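Local coordinates for Exo-arabinanase (Penicillium chrysogenum, PDB 3A72), which probably releases arabinobiose from the ends of alpha-1,5-linked arabinan chains, as an exo-acting glycoside hydrolase with a six-bladed beta-propeller fold, at residues 79-84 with 148-153. Residues are numbered along the deposited sequence; the frame is centred on the assembly and turned at random.
Sequences LRYQPF and PVWEPF. With AHR (alpha-L-arabinofuranose), chain B; AHR (alpha-L-arabinofuranose), chain C.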
ATOM      1  N   LEU A  79       0.813  11.777 -12.486  1.00  5.27           N
ATOM      2  CA  LEU A  79       1.026  10.723 -11.451  1.00  4.94           C
ATOM      3  C   LEU A  79      -0.308  10.503 -10.797  1.00  4.70           C
ATOM      4  O   LEU A  79      -0.764  11.308  -9.970  1.00  5.35           O
ATOM      5  CB  LEU A  79       2.120  11.124 -10.480  1.00  5.39           C
ATOM      6  CG  LEU A  79       3.500  11.344 -11.080  1.00  5.85           C
ATOM      7  CD1 LEU A  79       4.552  11.491  -9.985  1.00  6.97           C
ATOM      8  CD2 LEU A  79       3.884  10.236 -12.094  1.00  7.17           C
ATOM      9  N   ARG A  80      -1.000   9.473 -11.258  1.00  4.50           N
ATOM     10  CA  ARG A  80      -2.438   9.353 -11.133  1.00  4.44           C
ATOM     11  C   ARG A  80      -2.940   8.347 -10.135  1.00  4.54           C
ATOM     12  O   ARG A  80      -3.868   8.629  -9.365  1.00  5.27           O
ATOM     13  CB  ARG A  80      -3.039   9.054 -12.531  1.00  5.17           C
ATOM     14  CG  ARG A  80      -4.562   9.163 -12.582  1.00  5.12           C
ATOM     15  CD  ARG A  80      -5.112   8.958 -14.028  1.00  5.10           C
ATOM     16  NE  ARG A  80      -4.433   9.855 -14.966  1.00  5.57           N
ATOM     17  CZ  ARG A  80      -4.692  11.118 -15.163  1.00  5.44           C
ATOM     18  NH1 ARG A  80      -5.771  11.688 -14.595  1.00  6.17           N
ATOM     19  NH2 ARG A  80      -3.914  11.837 -15.955  1.00  5.80           N
ATOM     20  N   TYR A  81      -2.374   7.131 -10.178  1.00  4.65           N
ATOM     21  CA  TYR A  81      -2.852   6.017  -9.375  1.00  4.18           C
ATOM     22  C   TYR A  81      -1.722   5.449  -8.470  1.00  4.28           C
ATOM     23  O   TYR A  81      -0.558   5.374  -8.868  1.00  4.67           O
ATOM     24  CB  TYR A  81      -3.353   4.862 -10.203  1.00  4.45           C
ATOM     25  CG  TYR A  81      -4.707   5.012 -10.875  1.00  4.66           C
ATOM     26  CD1 TYR A  81      -5.583   6.075 -10.614  1.00  5.05           C
ATOM     27  CD2 TYR A  81      -5.120   4.032 -11.794  1.00  4.77           C
ATOM     28  CE1 TYR A  81      -6.823   6.154 -11.263  1.00  4.95           C
ATOM     29  CE2 TYR A  81      -6.320   4.108 -12.427  1.00  4.83           C
ATOM     30  CZ  TYR A  81      -7.177   5.184 -12.158  1.00  5.06           C
ATOM     31  OH  TYR A  81      -8.427   5.276 -12.772  1.00  5.98           O
ATOM     32  N   GLN A  82      -2.151   5.014  -7.295  1.00  4.01           N
ATOM     33  CA  GLN A  82      -1.422   4.021  -6.509  1.00  4.17           C
ATOM     34  C   GLN A  82      -0.005   4.451  -6.106  1.00  4.05           C
ATOM     35  O   GLN A  82       0.966   3.770  -6.339  1.00  5.00           O
ATOM     36  CB  GLN A  82      -1.400   2.691  -7.271  1.00  4.38           C
ATOM     37  CG  GLN A  82      -2.815   2.169  -7.490  1.00  4.27           C
ATOM     38  CD  GLN A  82      -3.101   1.578  -8.850  1.00  3.94           C
ATOM     39  OE1 GLN A  82      -2.180   1.127  -9.562  1.00  4.50           O
ATOM     40  NE2 GLN A  82      -4.368   1.527  -9.205  1.00  4.55           N
ATOM     41  N   PRO A  83       0.084   5.594  -5.392  1.00  4.06           N
ATOM     42  CA  PRO A  83       1.382   6.001  -4.851  1.00  4.46           C
ATOM     43  C   PRO A  83       1.821   5.045  -3.760  1.00  4.63           C
ATOM     44  O   PRO A  83       1.056   4.243  -3.199  1.00  6.56           O
ATOM     45  CB  PRO A  83       1.088   7.386  -4.256  1.00  4.83           C
ATOM     46  CG  PRO A  83      -0.353   7.288  -3.819  1.00  5.58           C
ATOM     47  CD  PRO A  83      -0.994   6.460  -4.930  1.00  5.14           C
ATOM     48  N   PHE A  84       3.089   5.154  -3.386  1.00  4.26           N
ATOM     49  CA  PHE A  84       3.675   4.420  -2.259  1.00  4.40           C
ATOM     50  C   PHE A  84       4.903   5.168  -1.814  1.00  4.27           C
ATOM     51  O   PHE A  84       5.816   5.399  -2.617  1.00  5.61           O
ATOM     52  CB  PHE A  84       4.066   2.962  -2.639  1.00  4.69           C
ATOM     53  CG  PHE A  84       4.406   2.179  -1.407  1.00  4.10           C
ATOM     54  CD1 PHE A  84       3.409   1.674  -0.626  1.00  4.77           C
ATOM     55  CD2 PHE A  84       5.704   2.008  -0.970  1.00  4.57           C
ATOM     56  CE1 PHE A  84       3.630   1.024   0.548  1.00  5.26           C
ATOM     57  CE2 PHE A  84       5.967   1.345   0.208  1.00  5.03           C
ATOM     58  CZ  PHE A  84       4.949   0.842   0.974  1.00  4.81           C
ATOM     59  N   PRO A 148      -2.690  -3.830 -17.862  1.00  4.44           N
ATOM     60  CA  PRO A 148      -2.064  -2.871 -16.934  1.00  4.55           C
ATOM     61  C   PRO A 148      -1.192  -3.527 -15.860  1.00  4.30           C
ATOM     62  O   PRO A 148      -1.294  -4.713 -15.543  1.00  4.89           O
ATOM     63  CB  PRO A 148      -3.285  -2.204 -16.261  1.00  4.77           C
ATOM     64  CG  PRO A 148      -4.353  -3.296 -16.294  1.00  4.81           C
ATOM     65  CD  PRO A 148      -4.139  -3.908 -17.647  1.00  4.43           C
ATOM     66  N   VAL A 149      -0.381  -2.664 -15.259  1.00  3.96           N
ATOM     67  CA  VAL A 149       0.289  -2.926 -14.013  1.00  3.92           C
ATOM     68  C   VAL A 149      -0.260  -1.965 -12.959  1.00  4.25           C
ATOM     69  O   VAL A 149      -0.759  -0.869 -13.290  1.00  4.89           O
ATOM     70  CB  VAL A 149       1.809  -2.784 -14.124  1.00  4.61           C
ATOM     71  CG1 VAL A 149       2.366  -3.831 -15.068  1.00  5.60           C
ATOM     72  CG2 VAL A 149       2.237  -1.383 -14.543  1.00  5.11           C
ATOM     73  N   TRP A 150      -0.184  -2.362 -11.677  1.00  4.06           N
ATOM     74  CA  TRP A 150      -0.836  -1.614 -10.612  1.00  3.94           C
ATOM     75  C   TRP A 150      -0.123  -1.750  -9.272  1.00  3.93           C
ATOM     76  O   TRP A 150       0.481  -2.794  -8.968  1.00  4.36           O
ATOM     77  CB  TRP A 150      -2.189  -2.158 -10.402  1.00  4.78           C
ATOM     78  CG  TRP A 150      -3.169  -2.564 -11.439  1.00  4.20           C
ATOM     79  CD1 TRP A 150      -3.434  -3.826 -11.873  1.00  4.34           C
ATOM     80  CD2 TRP A 150      -4.114  -1.704 -12.110  1.00  4.34           C
ATOM     81  NE1 TRP A 150      -4.431  -3.763 -12.767  1.00  4.50           N
ATOM     82  CE2 TRP A 150      -4.913  -2.509 -12.926  1.00  4.14           C
ATOM     83  CE3 TRP A 150      -4.334  -0.332 -12.096  1.00  4.65           C
ATOM     84  CZ2 TRP A 150      -5.947  -2.011 -13.680  1.00  4.67           C
ATOM     85  CZ3 TRP A 150      -5.395   0.178 -12.841  1.00  4.85           C
ATOM     86  CH2 TRP A 150      -6.180  -0.676 -13.616  1.00  4.97           C
ATOM     87  N   GLU A 151      -0.321  -0.780  -8.390  1.00  4.00           N
ATOM     88  CA  GLU A 151      -0.255  -1.014  -6.927  1.00  3.98           C
ATOM     89  C   GLU A 151       1.142  -1.409  -6.413  1.00  3.96           C
ATOM     90  O   GLU A 151       1.298  -2.438  -5.743  1.00  4.17           O
ATOM     91  CB  GLU A 151      -1.303  -2.017  -6.504  1.00  4.33           C
ATOM     92  CG  GLU A 151      -2.738  -1.547  -6.770  1.00  4.23           C
ATOM     93  CD  GLU A 151      -3.692  -2.619  -7.181  1.00  4.58           C
ATOM     94  OE1 GLU A 151      -3.366  -3.796  -7.344  1.00  4.78           O
ATOM     95  OE2 GLU A 151      -4.942  -2.271  -7.388  1.00  5.42           O
ATOM     96  N   PRO A 152       2.151  -0.587  -6.616  1.00  4.01           N
ATOM     97  CA  PRO A 152       3.477  -0.906  -6.095  1.00  4.01           C
ATOM     98  C   PRO A 152       3.539  -0.917  -4.557  1.00  3.98           C
ATOM     99  O   PRO A 152       2.886  -0.095  -3.870  1.00  4.36           O
ATOM    100  CB  PRO A 152       4.377   0.215  -6.612  1.00  4.38           C
ATOM    101  CG  PRO A 152       3.429   1.376  -6.812  1.00  4.66           C
ATOM    102  CD  PRO A 152       2.156   0.731  -7.337  1.00  4.57           C
ATOM    103  N   PHE A 153       4.366  -1.809  -4.053  1.00  4.21           N
ATOM    104  CA  PHE A 153       4.730  -1.887  -2.640  1.00  3.92           C
ATOM    105  C   PHE A 153       6.246  -2.089  -2.580  1.00  3.89           C
ATOM    106  O   PHE A 153       6.745  -3.006  -3.243  1.00  4.99           O
ATOM    107  CB  PHE A 153       3.984  -3.038  -1.927  1.00  4.10           C
ATOM    108  CG  PHE A 153       4.232  -3.027  -0.425  1.00  3.98           C
ATOM    109  CD1 PHE A 153       3.373  -2.333   0.401  1.00  4.23           C
ATOM    110  CD2 PHE A 153       5.336  -3.650   0.113  1.00  4.39           C
ATOM    111  CE1 PHE A 153       3.638  -2.223   1.753  1.00  4.81           C
ATOM    112  CE2 PHE A 153       5.611  -3.536   1.475  1.00  4.37           C
ATOM    113  CZ  PHE A 153       4.776  -2.828   2.269  1.00  5.02           C
TER
HETATM  114  O5  AHR B   1      -8.498  -0.801  -9.944  1.00  4.41           O
HETATM  115  C5  AHR B   1      -7.325  -1.672 -10.042  1.00  4.63           C
HETATM  116  C4  AHR B   1      -7.685  -3.010  -9.460  1.00  4.71           C
HETATM  117  O4  AHR B   1      -7.851  -2.850  -8.045  1.00  4.82           O
HETATM  118  C3  AHR B   1      -6.582  -4.047  -9.635  1.00  4.55           C
HETATM  119  O3  AHR B   1      -6.764  -4.740 -10.883  1.00  4.87           O
HETATM  120  C2  AHR B   1      -6.805  -4.966  -8.409  1.00  4.67           C
HETATM  121  O2  AHR B   1      -5.597  -5.535  -7.906  1.00  4.52           O
HETATM  122  C1  AHR B   1      -7.512  -4.077  -7.389  1.00  4.63           C
HETATM  123  O1  AHR B   1      -8.790  -4.662  -7.004  1.00  5.43           O
HETATM  124  O5  AHR C   2      -6.315   2.930  -7.541  1.00  4.82           O
HETATM  125  C5  AHR C   2      -7.324   3.397  -8.483  1.00  4.71           C
HETATM  126  C4  AHR C   2      -8.226   2.233  -8.837  1.00  4.80           C
HETATM  127  O4  AHR C   2      -7.422   1.237  -9.556  1.00  5.02           O
HETATM  128  C3  AHR C   2      -9.264   2.617  -9.882  1.00  4.85           C
HETATM  129  O3  AHR C   2     -10.438   3.199  -9.280  1.00  5.80           O
HETATM  130  C2  AHR C   2      -9.611   1.230 -10.461  1.00  4.90           C
HETATM  131  O2  AHR C   2     -10.126   1.305 -11.809  1.00  6.30           O
HETATM  132  C1  AHR C   2      -8.261   0.499 -10.442  1.00  4.50           C
HETATM  133  O   HOH W   1      -1.463   1.661 -12.362  1.00  5.35           O
HETATM  134  O   HOH W   2       0.597   1.361  -4.394  1.00  5.15           O
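Gln82 reaches across to Trp150 and Glu151 where strand segments 82-84 and 149-153, innermost in two successive blades of the six-bladed beta-propeller, run nearly parallel (19°) beside the bound arabinobiose. The Gln82 side chain bends at chi2, turning CD so that OE1 faces the backbone of Trp150 and Glu151 and NE2 the sugar. OE1 accepts the backbone N of Glu151 at 2.9 Å; this donor stands well above the carbonyl plane, and the bond is bent, with an N-H...O angle of 136°. Water 1 also donates to OE1 and to Val149 O, making a second link between the strands. On the other branch of the amide, NE2 donates almost straight to O5 of the chain C arabinofuranose, 2.9 Å away. With both ends of the amide engaged, its rotation is probably fixed.

Trp150 and Tyr81 extend in the same direction next to each other, Tyr81 CD2 lying near the edge of the indole at CZ3. Each ring has one sugar over a face: C5 of the chain C arabinofuranose sits over the centre of Tyr81, while C5 of the chain B unit lies 3.6 Å above the Trp150 plane, whose opposite face receives Pro148 CB. Trp150 CZ3 also approaches C1 of the chain C unit. Glu151 CG packs against Gln82 CD; its OE1 is hydrogen-bonded to Ser166 OG and lies near O2 of the chain B sugar, and its OE2 lies 3.1 Å from C1 of that sugar. Farther along the strands, Pro152 CD packs on Gln82 O, and the Phe84 and Phe153 rings meet obliquely, planes at 52°, with Phe84 CE1 3.4 Å from Phe153 CD1 and Phe153 CA making a CH-pi contact over the centre of the Phe84 face.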